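Local coordinates for protein sulfate transporter 4.1, chloroplastic (Arabidopsis thaliana, PDB 7LHV) that carries sulfate together with protons across a membrane as a secondary active symporter of the SLC26/SulP family and may help regulate sulfate assimilation, at residues Val135-Ile140 with Gly373-Leu378; Ile314-Pro319 with Leu422-Lys427; Ser92-Leu97 with Glu401-Leu406; Tyr231-Ser236 with Glu244-Gly249. All coordinates share one frame; numbering follows the deposited sequence.

Contact 1: residues Val135-Ile140 with Gly373-Leu378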
# COMPACT_ATOMS: atom_id res chain seq x y z
N VAL A 135 -3.26 34.30 3.25
CA VAL A 135 -3.64 34.76 1.91
C VAL A 135 -2.57 35.65 1.32
O VAL A 135 -2.06 35.39 0.22
CB VAL A 135 -5.01 35.47 1.96
CG1 VAL A 135 -5.22 36.28 0.71
CG2 VAL A 135 -6.12 34.46 2.13
N PHE A 136 -2.15 36.68 2.06
CA PHE A 136 -1.04 37.52 1.60
C PHE A 136 0.19 36.69 1.31
O PHE A 136 0.94 36.98 0.37
CB PHE A 136 -0.70 38.60 2.62
CG PHE A 136 -1.68 39.73 2.67
CD1 PHE A 136 -2.91 39.58 3.28
CD2 PHE A 136 -1.36 40.95 2.11
CE1 PHE A 136 -3.80 40.63 3.32
CE2 PHE A 136 -2.25 42.00 2.14
CZ PHE A 136 -3.47 41.84 2.75
N VAL A 137 0.44 35.65 2.11
CA VAL A 137 1.58 34.79 1.83
C VAL A 137 1.33 33.98 0.57
O VAL A 137 2.20 33.89 -0.31
CB VAL A 137 1.89 33.90 3.04
CG1 VAL A 137 3.03 32.96 2.71
CG2 VAL A 137 2.24 34.75 4.23
N TYR A 138 0.13 33.41 0.43
CA TYR A 138 -0.12 32.54 -0.71
C TYR A 138 -0.00 33.31 -2.02
O TYR A 138 0.61 32.82 -2.98
CB TYR A 138 -1.49 31.89 -0.60
CG TYR A 138 -1.76 30.90 -1.70
CD1 TYR A 138 -1.24 29.62 -1.65
CD2 TYR A 138 -2.53 31.25 -2.80
CE1 TYR A 138 -1.48 28.72 -2.66
CE2 TYR A 138 -2.77 30.35 -3.82
CZ TYR A 138 -2.24 29.09 -3.74
OH TYR A 138 -2.48 28.18 -4.74
N ALA A 139 -0.55 34.52 -2.07
CA ALA A 139 -0.47 35.33 -3.28
C ALA A 139 0.97 35.60 -3.68
O ALA A 139 1.22 35.92 -4.85
CB ALA A 139 -1.22 36.65 -3.08
N ILE A 140 1.91 35.49 -2.75
CA ILE A 140 3.32 35.63 -3.10
C ILE A 140 3.96 34.29 -3.44
O ILE A 140 4.84 34.22 -4.30
CB ILE A 140 4.08 36.34 -1.97
CG1 ILE A 140 3.44 37.69 -1.66
CG2 ILE A 140 5.54 36.53 -2.33
CD1 ILE A 140 4.01 38.37 -0.44
N GLY A 373 2.35 25.07 2.06
CA GLY A 373 3.10 24.89 3.29
C GLY A 373 3.67 26.19 3.82
O GLY A 373 3.62 26.45 5.03
N VAL A 374 4.22 27.02 2.94
CA VAL A 374 4.76 28.31 3.38
C VAL A 374 3.65 29.19 3.94
O VAL A 374 3.81 29.84 4.97
CB VAL A 374 5.51 29.00 2.22
CG1 VAL A 374 5.83 30.43 2.58
CG2 VAL A 374 6.77 28.23 1.90
N ALA A 375 2.49 29.21 3.26
CA ALA A 375 1.36 29.99 3.75
C ALA A 375 0.92 29.51 5.12
O ALA A 375 0.65 30.32 6.01
CB ALA A 375 0.21 29.91 2.75
N ASN A 376 0.84 28.19 5.31
CA ASN A 376 0.43 27.65 6.60
C ASN A 376 1.45 27.99 7.69
O ASN A 376 1.07 28.31 8.82
CB ASN A 376 0.23 26.14 6.50
CG ASN A 376 -1.16 25.78 6.06
OD1 ASN A 376 -2.14 26.28 6.60
ND2 ASN A 376 -1.26 24.89 5.08
N ILE A 377 2.74 27.91 7.38
CA ILE A 377 3.77 28.21 8.37
C ILE A 377 3.67 29.66 8.82
O ILE A 377 3.69 29.97 10.02
CB ILE A 377 5.16 27.88 7.81
CG1 ILE A 377 5.39 26.37 7.77
CG2 ILE A 377 6.24 28.56 8.64
CD1 ILE A 377 6.63 25.97 7.04
N LEU A 378 3.55 30.58 7.86
CA LEU A 378 3.43 31.99 8.23
C LEU A 378 2.13 32.28 8.97
O LEU A 378 2.11 33.07 9.92
CB LEU A 378 3.56 32.88 7.00
CG LEU A 378 4.98 33.27 6.56
CD1 LEU A 378 5.64 34.11 7.64
CD2 LEU A 378 5.83 32.06 6.23
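The hydroxyl OH of Y138, whose CB meets CB of A375 at 4.2 Å, hydrogen-bonds to OE2 of E368, a residue of the same helix 365-381 that carries A375. The setting is an antiparallel pair of transmembrane helices in the sulfate permease region: the axes of 135-140 and 373-378 approach to 8.3 Å with an angle of 153° between their directions. Across the pair the contact is apolar, and V137 carries most of it, pointing toward the other helix. Its CG1, anti to the backbone N (chi1 177°), reaches the backbone carbon CA of A375 at 3.6 Å and also meets CG1 of V374 at 3.8 Å. The two valine side chains cross at about a right angle. The small methyl of A375 is consistent with so near an approach, for CA of V137 and CA of A375 stand 5.2 Å apart. An alanine in place of V137 would probably leave a gap facing V374, A375 and L378, since the contacts of both CG1 and CG2 would be lost. On the side toward L378 the other branch, CG2 of V137, touches CB of L378 at 3.6 Å.

Contact 2: residues Ile314-Pro319 with Leu422-Lys427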
# COMPACT_ATOMS: atom_id res chain seq x y z
N ILE A 314 -15.70 40.51 20.24
CA ILE A 314 -14.67 40.00 19.35
C ILE A 314 -13.48 40.95 19.43
O ILE A 314 -13.67 42.16 19.30
CB ILE A 314 -15.17 39.88 17.89
CG1 ILE A 314 -15.93 38.57 17.71
CG2 ILE A 314 -14.01 39.96 16.92
CD1 ILE A 314 -16.58 38.43 16.35
N PRO A 315 -12.27 40.45 19.66
CA PRO A 315 -11.11 41.35 19.75
C PRO A 315 -10.86 42.08 18.44
O PRO A 315 -11.08 41.55 17.35
CB PRO A 315 -9.96 40.41 20.10
CG PRO A 315 -10.41 39.07 19.63
CD PRO A 315 -11.89 39.04 19.83
N GLN A 316 -10.38 43.32 18.56
CA GLN A 316 -10.15 44.19 17.42
C GLN A 316 -8.66 44.36 17.18
O GLN A 316 -7.89 44.58 18.12
CB GLN A 316 -10.79 45.56 17.64
CG GLN A 316 -10.60 46.53 16.49
CD GLN A 316 -11.19 47.90 16.77
OE1 GLN A 316 -12.13 48.03 17.55
NE2 GLN A 316 -10.64 48.92 16.13
N GLY A 317 -8.25 44.25 15.92
CA GLY A 317 -6.86 44.47 15.57
C GLY A 317 -6.22 43.31 14.84
O GLY A 317 -6.70 42.18 14.92
N LEU A 318 -5.14 43.59 14.12
CA LEU A 318 -4.44 42.54 13.40
C LEU A 318 -3.72 41.61 14.38
O LEU A 318 -3.31 42.03 15.46
CB LEU A 318 -3.43 43.16 12.44
CG LEU A 318 -3.97 44.22 11.48
CD1 LEU A 318 -2.85 44.80 10.63
CD2 LEU A 318 -5.07 43.65 10.61
N PRO A 319 -3.57 40.34 14.02
CA PRO A 319 -2.83 39.42 14.88
C PRO A 319 -1.36 39.79 14.98
O PRO A 319 -0.79 40.38 14.06
CB PRO A 319 -3.01 38.06 14.20
CG PRO A 319 -3.32 38.39 12.78
CD PRO A 319 -4.10 39.67 12.82
N LEU A 422 -14.54 46.34 11.26
CA LEU A 422 -15.83 45.66 11.31
C LEU A 422 -16.00 44.77 12.53
O LEU A 422 -17.11 44.27 12.75
CB LEU A 422 -16.03 44.83 10.04
CG LEU A 422 -16.25 45.60 8.74
CD1 LEU A 422 -17.00 44.75 7.73
CD2 LEU A 422 -17.00 46.90 9.00
N THR A 423 -14.95 44.56 13.32
CA THR A 423 -15.09 43.73 14.51
C THR A 423 -16.09 44.26 15.54
O THR A 423 -16.82 43.44 16.12
CB THR A 423 -13.71 43.50 15.15
OG1 THR A 423 -13.14 44.74 15.55
CG2 THR A 423 -12.79 42.80 14.17
N PRO A 424 -16.17 45.57 15.83
CA PRO A 424 -17.18 46.01 16.81
C PRO A 424 -18.61 45.69 16.41
O PRO A 424 -19.44 45.42 17.28
CB PRO A 424 -16.95 47.53 16.90
CG PRO A 424 -15.57 47.73 16.40
CD PRO A 424 -15.41 46.72 15.32
N MET A 425 -18.91 45.71 15.11
CA MET A 425 -20.26 45.40 14.64
C MET A 425 -20.52 43.90 14.54
O MET A 425 -21.67 43.51 14.30
CB MET A 425 -20.50 46.05 13.28
CG MET A 425 -20.39 47.57 13.30
SD MET A 425 -21.92 48.37 13.83
CE MET A 425 -21.33 49.33 15.22
N PHE A 426 -19.51 43.06 14.72
CA PHE A 426 -19.69 41.63 14.58
C PHE A 426 -20.30 40.98 15.82
O PHE A 426 -20.78 39.85 15.72
CB PHE A 426 -18.35 40.95 14.27
CG PHE A 426 -17.90 41.13 12.85
CD1 PHE A 426 -18.79 41.54 11.88
CD2 PHE A 426 -16.59 40.89 12.50
CE1 PHE A 426 -18.38 41.70 10.57
CE2 PHE A 426 -16.17 41.05 11.19
CZ PHE A 426 -17.07 41.46 10.23
N LYS A 427 -20.31 41.67 16.96
CA LYS A 427 -20.80 41.08 18.20
C LYS A 427 -22.31 40.90 18.23
O LYS A 427 -22.81 40.22 19.13
CB LYS A 427 -20.35 41.91 19.39
CG LYS A 427 -20.95 43.30 19.45
CD LYS A 427 -20.42 44.08 20.65
CE LYS A 427 -21.02 45.47 20.72
NZ LYS A 427 -20.51 46.24 21.88
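I314 and F426 make the apolar part of this contact: CD1 of I314 meets CB of F426 at 3.7 Å, the two side chains crossing obliquely. The other branch of I314 turns to T423, its CG2 lying 4.0 Å from CB of that residue. The phenyl ring of F426 leads away from the loop, and one face has the carbonyl L422 O over its centre, 3.2 Å above the plane.

A second group of contacts joins carbon to oxygen. CG of Q316 lies 3.2 Å from OG1 of T423, the side chains crossing at about a right angle. With CG anti to the backbone N (chi1 -180°) and an extended chain beyond it, Q316 brings OE1 to within 3.6 Å of CG of P424. The carbonyl P315 O, in turn, lies 3.8 Å from CG2 of T423.

G317 of the loop is backbone hydrogen-bonded to L419, just before 422-427 on helix 406-426. Between 314-319 and 422-427 themselves no hydrogen bond forms. The chemistry implies that van der Waals contact, not hydrogen bonding, joins the two segments, at the weakly bonded last turn of a transmembrane helix on the protein surface, with the G317-L419 backbone bonding holding the loop to the same helix.

Contact 3: residues Ser92-Leu97 with Glu401-Leu406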
# COMPACT_ATOMS: atom_id res chain seq x y z
N SER A 92 -5.32 47.01 -18.01
CA SER A 92 -6.64 47.58 -18.27
C SER A 92 -7.76 46.64 -17.84
O SER A 92 -8.67 47.04 -17.10
CB SER A 92 -6.77 47.94 -19.75
OG SER A 92 -6.78 46.77 -20.55
N GLU A 93 -7.72 45.39 -18.30
CA GLU A 93 -8.79 44.45 -17.96
C GLU A 93 -8.47 43.63 -16.72
O GLU A 93 -9.37 43.33 -15.92
CB GLU A 93 -9.08 43.53 -19.14
CG GLU A 93 -9.48 44.26 -20.41
CD GLU A 93 -9.56 43.34 -21.61
OE1 GLU A 93 -9.22 42.15 -21.47
OE2 GLU A 93 -9.96 43.81 -22.70
N TYR A 94 -7.20 43.26 -16.55
CA TYR A 94 -6.84 42.41 -15.42
C TYR A 94 -7.08 43.11 -14.10
O TYR A 94 -7.52 42.48 -13.14
CB TYR A 94 -5.38 41.96 -15.53
CG TYR A 94 -5.13 40.91 -16.58
CD1 TYR A 94 -6.17 40.44 -17.38
CD2 TYR A 94 -3.86 40.38 -16.78
CE1 TYR A 94 -5.95 39.47 -18.34
CE2 TYR A 94 -3.64 39.42 -17.74
CZ TYR A 94 -4.68 38.97 -18.52
OH TYR A 94 -4.46 38.01 -19.48
N PHE A 95 -6.80 44.42 -14.02
CA PHE A 95 -6.98 45.11 -12.75
C PHE A 95 -8.45 45.11 -12.34
O PHE A 95 -8.79 44.79 -11.20
CB PHE A 95 -6.41 46.53 -12.81
CG PHE A 95 -6.43 47.27 -11.49
CD1 PHE A 95 -7.62 47.61 -10.86
CD2 PHE A 95 -5.24 47.60 -10.86
CE1 PHE A 95 -7.62 48.28 -9.65
CE2 PHE A 95 -5.24 48.27 -9.65
CZ PHE A 95 -6.43 48.61 -9.04
N LYS A 96 -9.34 45.48 -13.27
CA LYS A 96 -10.76 45.54 -12.92
C LYS A 96 -11.29 44.16 -12.57
O LYS A 96 -12.04 43.99 -11.59
CB LYS A 96 -11.56 46.19 -14.05
CG LYS A 96 -11.65 45.41 -15.36
CD LYS A 96 -12.43 46.18 -16.41
CE LYS A 96 -13.91 46.27 -16.08
NZ LYS A 96 -14.60 44.95 -16.11
N LEU A 97 -10.91 43.14 -13.35
CA LEU A 97 -11.38 41.79 -13.07
C LEU A 97 -10.86 41.29 -11.72
O LEU A 97 -11.62 40.69 -10.94
CB LEU A 97 -10.97 40.84 -14.19
CG LEU A 97 -11.65 41.11 -15.53
CD1 LEU A 97 -11.15 40.15 -16.59
CD2 LEU A 97 -13.16 41.03 -15.40
N GLU A 401 -14.12 35.94 -13.25
CA GLU A 401 -13.12 36.33 -14.25
C GLU A 401 -11.81 36.75 -13.60
O GLU A 401 -11.12 37.66 -14.09
CB GLU A 401 -13.66 37.43 -15.17
CG GLU A 401 -14.83 37.01 -16.03
CD GLU A 401 -14.45 35.97 -17.06
OE1 GLU A 401 -13.30 35.99 -17.54
OE2 GLU A 401 -15.31 35.13 -17.40
N ALA A 402 -11.44 36.10 -12.51
CA ALA A 402 -10.16 36.36 -11.88
C ALA A 402 -9.03 35.87 -12.78
O ALA A 402 -9.06 34.74 -13.26
CB ALA A 402 -10.08 35.69 -10.51
N LYS A 403 -8.03 36.73 -13.00
CA LYS A 403 -6.95 36.44 -13.93
C LYS A 403 -5.64 36.12 -13.24
O LYS A 403 -4.99 35.12 -13.58
CB LYS A 403 -6.76 37.62 -14.88
CG LYS A 403 -7.97 37.91 -15.76
CD LYS A 403 -8.31 36.69 -16.60
CE LYS A 403 -9.56 36.92 -17.43
NZ LYS A 403 -9.93 35.70 -18.20
N THR A 404 -5.22 36.93 -12.28
CA THR A 404 -3.95 36.74 -11.59
C THR A 404 -4.21 36.47 -10.11
O THR A 404 -5.35 36.35 -9.66
CB THR A 404 -3.05 37.96 -11.76
OG1 THR A 404 -3.63 39.09 -11.10
CG2 THR A 404 -2.88 38.29 -13.23
N GLY A 405 -3.12 36.36 -9.35
CA GLY A 405 -3.21 36.18 -7.92
C GLY A 405 -3.51 37.43 -7.13
O GLY A 405 -3.70 37.35 -5.91
N LEU A 406 -3.57 38.58 -7.80
CA LEU A 406 -3.93 39.82 -7.12
C LEU A 406 -5.31 39.72 -6.49
O LEU A 406 -5.56 40.33 -5.45
CB LEU A 406 -3.87 40.99 -8.10
CG LEU A 406 -3.91 42.39 -7.49
CD1 LEU A 406 -2.65 42.67 -6.70
CD2 LEU A 406 -4.09 43.44 -8.58
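K403 and Y94 meet through the aliphatic chain of the lysine, the two side chains crossing at about a right angle. CB sits over one face of the Y94 ring in a CH-pi contact, 4.0 Å from the centroid and 18° off the ring normal. CG comes next, 3.5 Å from CD1 of Y94. The chain bends at chi2 (-59°), which sets CD near the rim of the ring, 4.0 Å from CE1 of Y94. CE then leaves the tyrosine and touches CD1 of L97 at 3.7 Å. At the tip, NZ forms a weak salt bridge to OE1 of E401, 3.4 Å away within the same loop.

L97 meets the same loop at E401: its CB lies 3.2 Å from the carbonyl E401 O, and its CD2 lies alongside CB of E401. One helical turn on from Y94, D98 takes K403 N on OD1 and hydrogen-bonds through OD2 to T404 OG1. That same OG1 accepts a weak bond from L406 N, with an N-H...O angle of 158°. Such a threonine capping bond is characteristic of a helix start, here that of helix 406-426, whose entry loop is laid on the first turns of helix 91-119.

Contact 4: residues Tyr231-Ser236 with Glu244-Gly249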
# COMPACT_ATOMS: atom_id res chain seq x y z
N TYR A 231 -29.97 24.03 22.55
CA TYR A 231 -29.35 23.41 23.71
C TYR A 231 -28.12 22.63 23.27
O TYR A 231 -28.05 22.12 22.15
CB TYR A 231 -30.31 22.48 24.45
CG TYR A 231 -30.96 21.42 23.59
CD1 TYR A 231 -30.36 20.19 23.38
CD2 TYR A 231 -32.20 21.64 23.00
CE1 TYR A 231 -30.95 19.22 22.61
CE2 TYR A 231 -32.80 20.67 22.22
CZ TYR A 231 -32.17 19.47 22.03
OH TYR A 231 -32.77 18.50 21.25
N SER A 232 -27.13 22.57 24.16
CA SER A 232 -25.89 21.86 23.86
C SER A 232 -26.14 20.37 23.72
O SER A 232 -26.90 19.77 24.50
CB SER A 232 -24.85 22.13 24.95
OG SER A 232 -23.58 21.65 24.55
N ILE A 233 -25.51 19.76 22.73
CA ILE A 233 -25.64 18.34 22.47
C ILE A 233 -24.29 17.67 22.69
O ILE A 233 -23.25 18.33 22.77
CB ILE A 233 -26.17 18.05 21.05
CG1 ILE A 233 -25.11 18.40 20.01
CG2 ILE A 233 -27.45 18.84 20.80
CD1 ILE A 233 -25.49 18.03 18.60
N ALA A 234 -24.31 16.35 22.81
CA ALA A 234 -23.07 15.61 23.01
C ALA A 234 -22.16 15.78 21.80
O ALA A 234 -22.59 15.65 20.65
CB ALA A 234 -23.35 14.13 23.25
N ARG A 235 -20.89 16.07 22.08
CA ARG A 235 -19.90 16.33 21.04
C ARG A 235 -19.29 15.01 20.60
O ARG A 235 -18.60 14.35 21.39
CB ARG A 235 -18.85 17.31 21.56
CG ARG A 235 -17.85 17.76 20.52
CD ARG A 235 -16.65 16.85 20.53
NE ARG A 235 -15.59 17.33 19.65
CZ ARG A 235 -14.51 16.63 19.35
NH1 ARG A 235 -14.29 15.43 19.86
NH2 ARG A 235 -13.63 17.14 18.49
N SER A 236 -19.53 14.63 19.35
CA SER A 236 -18.94 13.41 18.80
C SER A 236 -18.95 13.50 17.28
O SER A 236 -19.66 14.32 16.69
CB SER A 236 -19.69 12.16 19.28
OG SER A 236 -19.42 11.90 20.64
N GLU A 244 -28.71 10.45 19.69
CA GLU A 244 -29.12 10.11 21.05
C GLU A 244 -29.14 11.35 21.94
O GLU A 244 -30.07 11.55 22.72
CB GLU A 244 -28.19 9.05 21.63
CG GLU A 244 -28.43 7.65 21.08
CD GLU A 244 -27.42 6.65 21.61
OE1 GLU A 244 -26.68 6.99 22.56
OE2 GLU A 244 -27.37 5.52 21.08
N SER A 245 -28.11 12.19 21.84
CA SER A 245 -28.07 13.41 22.63
C SER A 245 -29.18 14.37 22.25
O SER A 245 -29.78 15.02 23.12
CB SER A 245 -26.71 14.09 22.48
OG SER A 245 -26.46 14.39 21.12
N ILE A 246 -29.47 14.49 20.95
CA ILE A 246 -30.55 15.37 20.51
C ILE A 246 -31.88 14.90 21.08
O ILE A 246 -32.67 15.70 21.59
CB ILE A 246 -30.58 15.45 18.97
CG1 ILE A 246 -29.39 16.27 18.46
CG2 ILE A 246 -31.89 16.05 18.49
CD1 ILE A 246 -29.13 16.10 16.98
N ILE A 247 -32.13 13.59 21.02
CA ILE A 247 -33.37 13.04 21.57
C ILE A 247 -33.42 13.27 23.08
O ILE A 247 -34.47 13.62 23.63
CB ILE A 247 -33.49 11.55 21.22
CG1 ILE A 247 -33.66 11.38 19.71
CG2 ILE A 247 -34.67 10.92 21.95
CD1 ILE A 247 -33.44 9.97 19.23
N ALA A 248 -32.29 13.07 23.77
CA ALA A 248 -32.27 13.26 25.21
C ALA A 248 -32.57 14.71 25.59
O ALA A 248 -33.33 14.96 26.54
CB ALA A 248 -30.91 12.84 25.77
N GLY A 249 -32.00 15.66 24.87
CA GLY A 249 -32.19 17.06 25.17
C GLY A 249 -33.41 17.71 24.56
O GLY A 249 -33.65 18.90 24.83
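Y231 and I246 share the hydrogen bond across this contact: the phenol OH donates a hydrogen bond to the carbonyl I246 O at 2.8 Å. The C=O...OH angle is 128° and the donor is tilted 15° from the carbonyl plane, so the approach is bent at the oxygen. The first torsion of Y231 (chi1 54°) sets CG between the backbone N and the carbonyl carbon, from where the ring reaches the helix.

A second kind of contact is polar atom against ring. G249 O stands over one face of the Y231 ring, 3.2 Å above its plane and offset toward the rim on the CZ side. CA of G249, which carries no side chain, lies 4.0 Å from CD1 of Y231. A phenylalanine in place of Y231 would probably leave I246 O without this bond and the ring less firmly fixed on the helix.

Van der Waals contacts complete the account. CG2 of I233 meets CG1 of I246 at 4.0 Å, an apolar pair whose side chains lie side by side, and CB of A234 faces CB of S245. The hydroxyl of S245 is engaged with its own helix, bonding to the carbonyls of P241 and I242.

Helix 239-249 folds back on the loop that leads into it from helix 206-229, while I246 also touches I225 and L229, and I233 touches K226, on that preceding helix.

How the contacts relate
Contact 1 is the buried one, a helix-helix pairing of apolar side chains; contacts 2 and 3 lie at the surface and contact 4 is partly buried, each setting a loop against a helix. Helix 406-426 links two of them: contact 3 holds the loop entering it and contact 2 its last turn, with centres 30 Å apart. Contacts 1 and 3 touch, CB of A139 lying 3.8 Å from G405 O. Contact 4 stands apart, about 18 Å from contact 2 at the nearest atoms. It alone has a hydrogen bond between its segments, whereas contact 3 relies on a CH-pi face and contact 2 on apolar and carbon-oxygen contacts.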